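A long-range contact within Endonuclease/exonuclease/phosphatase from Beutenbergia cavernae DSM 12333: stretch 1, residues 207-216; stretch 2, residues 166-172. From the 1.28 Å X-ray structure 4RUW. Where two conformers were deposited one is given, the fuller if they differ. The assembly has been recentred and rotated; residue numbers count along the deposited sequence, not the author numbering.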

# COMPACT_ATOMS: atom_id res chain seq x y z
N ALA A 207 -8.93 17.95 -9.95
CA ALA A 207 -10.07 17.05 -10.03
C ALA A 207 -9.88 15.99 -11.11
O ALA A 207 -10.14 14.81 -10.87
CB ALA A 207 -11.35 17.84 -10.25
N VAL A 208 -9.40 16.38 -12.29
CA VAL A 208 -9.20 15.40 -13.35
C VAL A 208 -8.12 14.37 -12.98
O VAL A 208 -8.25 13.19 -13.31
CB VAL A 208 -8.92 16.02 -14.75
CG1 VAL A 208 -10.15 16.73 -15.28
CG2 VAL A 208 -7.73 16.96 -14.71
N LEU A 209 -7.08 14.80 -12.26
CA LEU A 209 -6.06 13.86 -11.82
C LEU A 209 -6.61 12.86 -10.79
O LEU A 209 -6.25 11.68 -10.82
CB LEU A 209 -4.82 14.59 -11.29
CG LEU A 209 -3.90 15.10 -12.40
CD1 LEU A 209 -2.91 16.11 -11.85
CD2 LEU A 209 -3.17 13.93 -13.07
N VAL A 210 -7.48 13.32 -9.90
CA VAL A 210 -8.11 12.39 -8.96
C VAL A 210 -9.01 11.38 -9.69
O VAL A 210 -9.06 10.19 -9.35
CB VAL A 210 -8.87 13.14 -7.84
CG1 VAL A 210 -9.73 12.18 -7.02
CG2 VAL A 210 -7.89 13.88 -6.94
N GLU A 211 -9.72 11.85 -10.72
CA GLU A 211 -10.50 10.92 -11.53
C GLU A 211 -9.59 9.88 -12.20
O GLU A 211 -9.95 8.71 -12.31
CB GLU A 211 -11.35 11.66 -12.56
CG GLU A 211 -12.44 12.54 -11.94
CD GLU A 211 -13.38 11.79 -11.00
OE1 GLU A 211 -13.64 10.58 -11.21
OE2 GLU A 211 -13.87 12.40 -10.03
N ASP A 212 -8.40 10.31 -12.62
CA ASP A 212 -7.43 9.35 -13.14
C ASP A 212 -6.93 8.39 -12.06
O ASP A 212 -6.81 7.20 -12.33
CB ASP A 212 -6.26 10.05 -13.83
CG ASP A 212 -6.64 10.63 -15.18
OD1 ASP A 212 -7.67 10.20 -15.75
OD2 ASP A 212 -5.90 11.50 -15.67
N GLN A 213 -6.64 8.89 -10.85
CA GLN A 213 -6.25 8.00 -9.76
C GLN A 213 -7.28 6.88 -9.59
O GLN A 213 -6.92 5.71 -9.44
CB GLN A 213 -6.15 8.75 -8.43
CG GLN A 213 -5.01 9.73 -8.32
CD GLN A 213 -4.95 10.34 -6.94
OE1 GLN A 213 -5.98 10.70 -6.37
NE2 GLN A 213 -3.75 10.42 -6.37
N LYS A 214 -8.56 7.25 -9.62
CA LYS A 214 -9.62 6.26 -9.47
C LYS A 214 -9.61 5.22 -10.58
O LYS A 214 -9.73 4.02 -10.33
CB LYS A 214 -10.98 6.95 -9.41
CG LYS A 214 -11.22 7.69 -8.10
CD LYS A 214 -12.33 8.71 -8.21
CE LYS A 214 -13.64 8.08 -8.61
NZ LYS A 214 -14.72 9.12 -8.71
N GLU A 215 -9.47 5.67 -11.82
CA GLU A 215 -9.45 4.71 -12.93
C GLU A 215 -8.21 3.83 -12.90
O GLU A 215 -8.28 2.63 -13.19
CB GLU A 215 -9.57 5.44 -14.26
CG GLU A 215 -10.91 6.14 -14.43
CD GLU A 215 -11.29 6.34 -15.87
OE1 GLU A 215 -10.45 6.84 -16.64
OE2 GLU A 215 -12.43 5.99 -16.23
N GLN A 216 -7.07 4.40 -12.54
CA GLN A 216 -5.84 3.64 -12.40
C GLN A 216 -5.99 2.59 -11.32
O GLN A 216 -5.63 1.42 -11.50
CB GLN A 216 -4.68 4.58 -12.06
CG GLN A 216 -4.37 5.56 -13.17
CD GLN A 216 -3.40 6.66 -12.75
OE1 GLN A 216 -3.03 6.79 -11.58
NE2 GLN A 216 -2.99 7.45 -13.72
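Stretch 2, residues 166-172: LPNENYE

Residues 207-216 form continuous helix, evidenced by phi/psi near -60/-40 throughout and i to i+4 backbone bonds such as Asp-212 N to Val-208 O at 3.0 Å. Stretch 2 is irregular: Leu-166 and Pro-167 are extended, Asn-168 turns at -128/46, and residues 169-171 have helical torsions without the regular bonds, although Glu-172 N reaches Asn-168 O at 3.0 Å. The CA register gives the direction. Val-208 pairs with Asn-170 (CA to CA 5.1 Å), Asp-212 with Asn-168 (CA to CA 5.5 Å) and Gln-216 with Leu-166 (CA to CA 5.2 Å), so stretch 2 runs backwards along the helix, advancing two residues for each four-residue step.

At the start, Val-208 points toward stretch 2 and its CB lies 3.9 Å from Asn-170 CB. Leu-209 starts sideways, but CD2 comes over one face of the Tyr-171 ring, 4.0 Å from the centroid and 29° off the normal, a CH-pi contact. Glu-211 places CB 3.6 Å from Asn-170 ND2, while its end leads away to a salt bridge between OE1 and Lys-214 NZ (3.1 Å).

Asp-212 is the polar centre. OD1 accepts from Asn-170 N and Asn-170 ND2, and OD2 from Asn-168 ND2 and Tyr-171 N, all four at 2.9 Å with N-H...acceptor angles of 142-162°. One carboxylate thus holds the turn through backbone and side-chain donors alike. Glu-169 N, 3.5 Å from Asp-212 OD1, has a poor angle for a direct bond; instead a water accepts from Glu-169 N (3.0 Å) and donates to Asp-212 OD1 (2.7 Å) and Glu-215 OE1 (2.8 Å).

Gln-213 points away. Finally, Gln-216 NE2 donates to Pro-167 O (2.9 Å, 162°), and its CG packs 3.8 Å from Leu-166 CB, fixing the extended end.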

# COMPACT_ATOMS: atom_id res chain seq x y z
N LEU A 166 -1.48 2.19 -17.13
CA LEU A 166 -2.56 2.81 -16.37
C LEU A 166 -2.84 4.18 -17.00
O LEU A 166 -1.92 4.93 -17.27
CB LEU A 166 -2.16 2.94 -14.89
CG LEU A 166 -1.82 1.63 -14.19
CD1 LEU A 166 -1.27 1.89 -12.79
CD2 LEU A 166 -3.02 0.70 -14.11
N PRO A 167 -4.11 4.51 -17.23
CA PRO A 167 -4.53 5.63 -18.08
C PRO A 167 -4.42 7.00 -17.40
O PRO A 167 -4.50 7.07 -16.19
CB PRO A 167 -6.01 5.33 -18.33
CG PRO A 167 -6.44 4.70 -17.05
CD PRO A 167 -5.28 3.82 -16.65
N ASN A 168 -4.28 8.06 -18.19
CA ASN A 168 -4.45 9.43 -17.72
C ASN A 168 -5.42 10.18 -18.63
O ASN A 168 -5.17 11.31 -19.04
CB ASN A 168 -3.11 10.17 -17.65
CG ASN A 168 -2.47 10.08 -16.27
OD1 ASN A 168 -1.41 9.50 -16.11
ND2 ASN A 168 -3.11 10.68 -15.27
N GLU A 169 -6.54 9.54 -18.96
CA GLU A 169 -7.47 10.08 -19.94
C GLU A 169 -8.15 11.38 -19.50
O GLU A 169 -8.43 12.24 -20.32
CB GLU A 169 -8.50 9.02 -20.34
CG GLU A 169 -9.48 9.43 -21.43
CD GLU A 169 -8.84 9.65 -22.80
OE1 GLU A 169 -7.66 9.27 -23.01
OE2 GLU A 169 -9.53 10.20 -23.68
N ASN A 170 -8.43 11.52 -18.21
CA ASN A 170 -9.05 12.76 -17.75
C ASN A 170 -8.08 13.93 -17.73
O ASN A 170 -8.43 15.05 -18.10
CB ASN A 170 -9.70 12.57 -16.38
CG ASN A 170 -10.79 11.53 -16.41
OD1 ASN A 170 -11.87 11.76 -16.97
ND2 ASN A 170 -10.52 10.37 -15.82
N TYR A 171 -6.85 13.67 -17.31
CA TYR A 171 -5.81 14.69 -17.28
C TYR A 171 -5.45 15.15 -18.69
O TYR A 171 -5.32 16.34 -18.95
CB TYR A 171 -4.58 14.14 -16.57
CG TYR A 171 -3.36 15.03 -16.55
CD1 TYR A 171 -3.40 16.27 -15.93
CD2 TYR A 171 -2.17 14.61 -17.11
CE1 TYR A 171 -2.28 17.08 -15.89
CE2 TYR A 171 -1.04 15.40 -17.07
CZ TYR A 171 -1.10 16.64 -16.46
OH TYR A 171 0.02 17.44 -16.42
N GLU A 172 -5.32 14.22 -19.61
CA GLU A 172 -4.86 14.49 -20.96
C GLU A 172 -5.48 13.48 -21.92
O GLU A 172 -4.93 12.50 -22.18
CB GLU A 172 -3.32 14.44 -21.00
CG GLU A 172 -2.60 14.93 -22.25
CD GLU A 172 -1.05 14.67 -22.21
OE1 GLU A 172 -0.51 14.54 -21.10
OE2 GLU A 172 -0.40 14.64 -23.28
O HOH W 1 -7.77 7.73 -16.94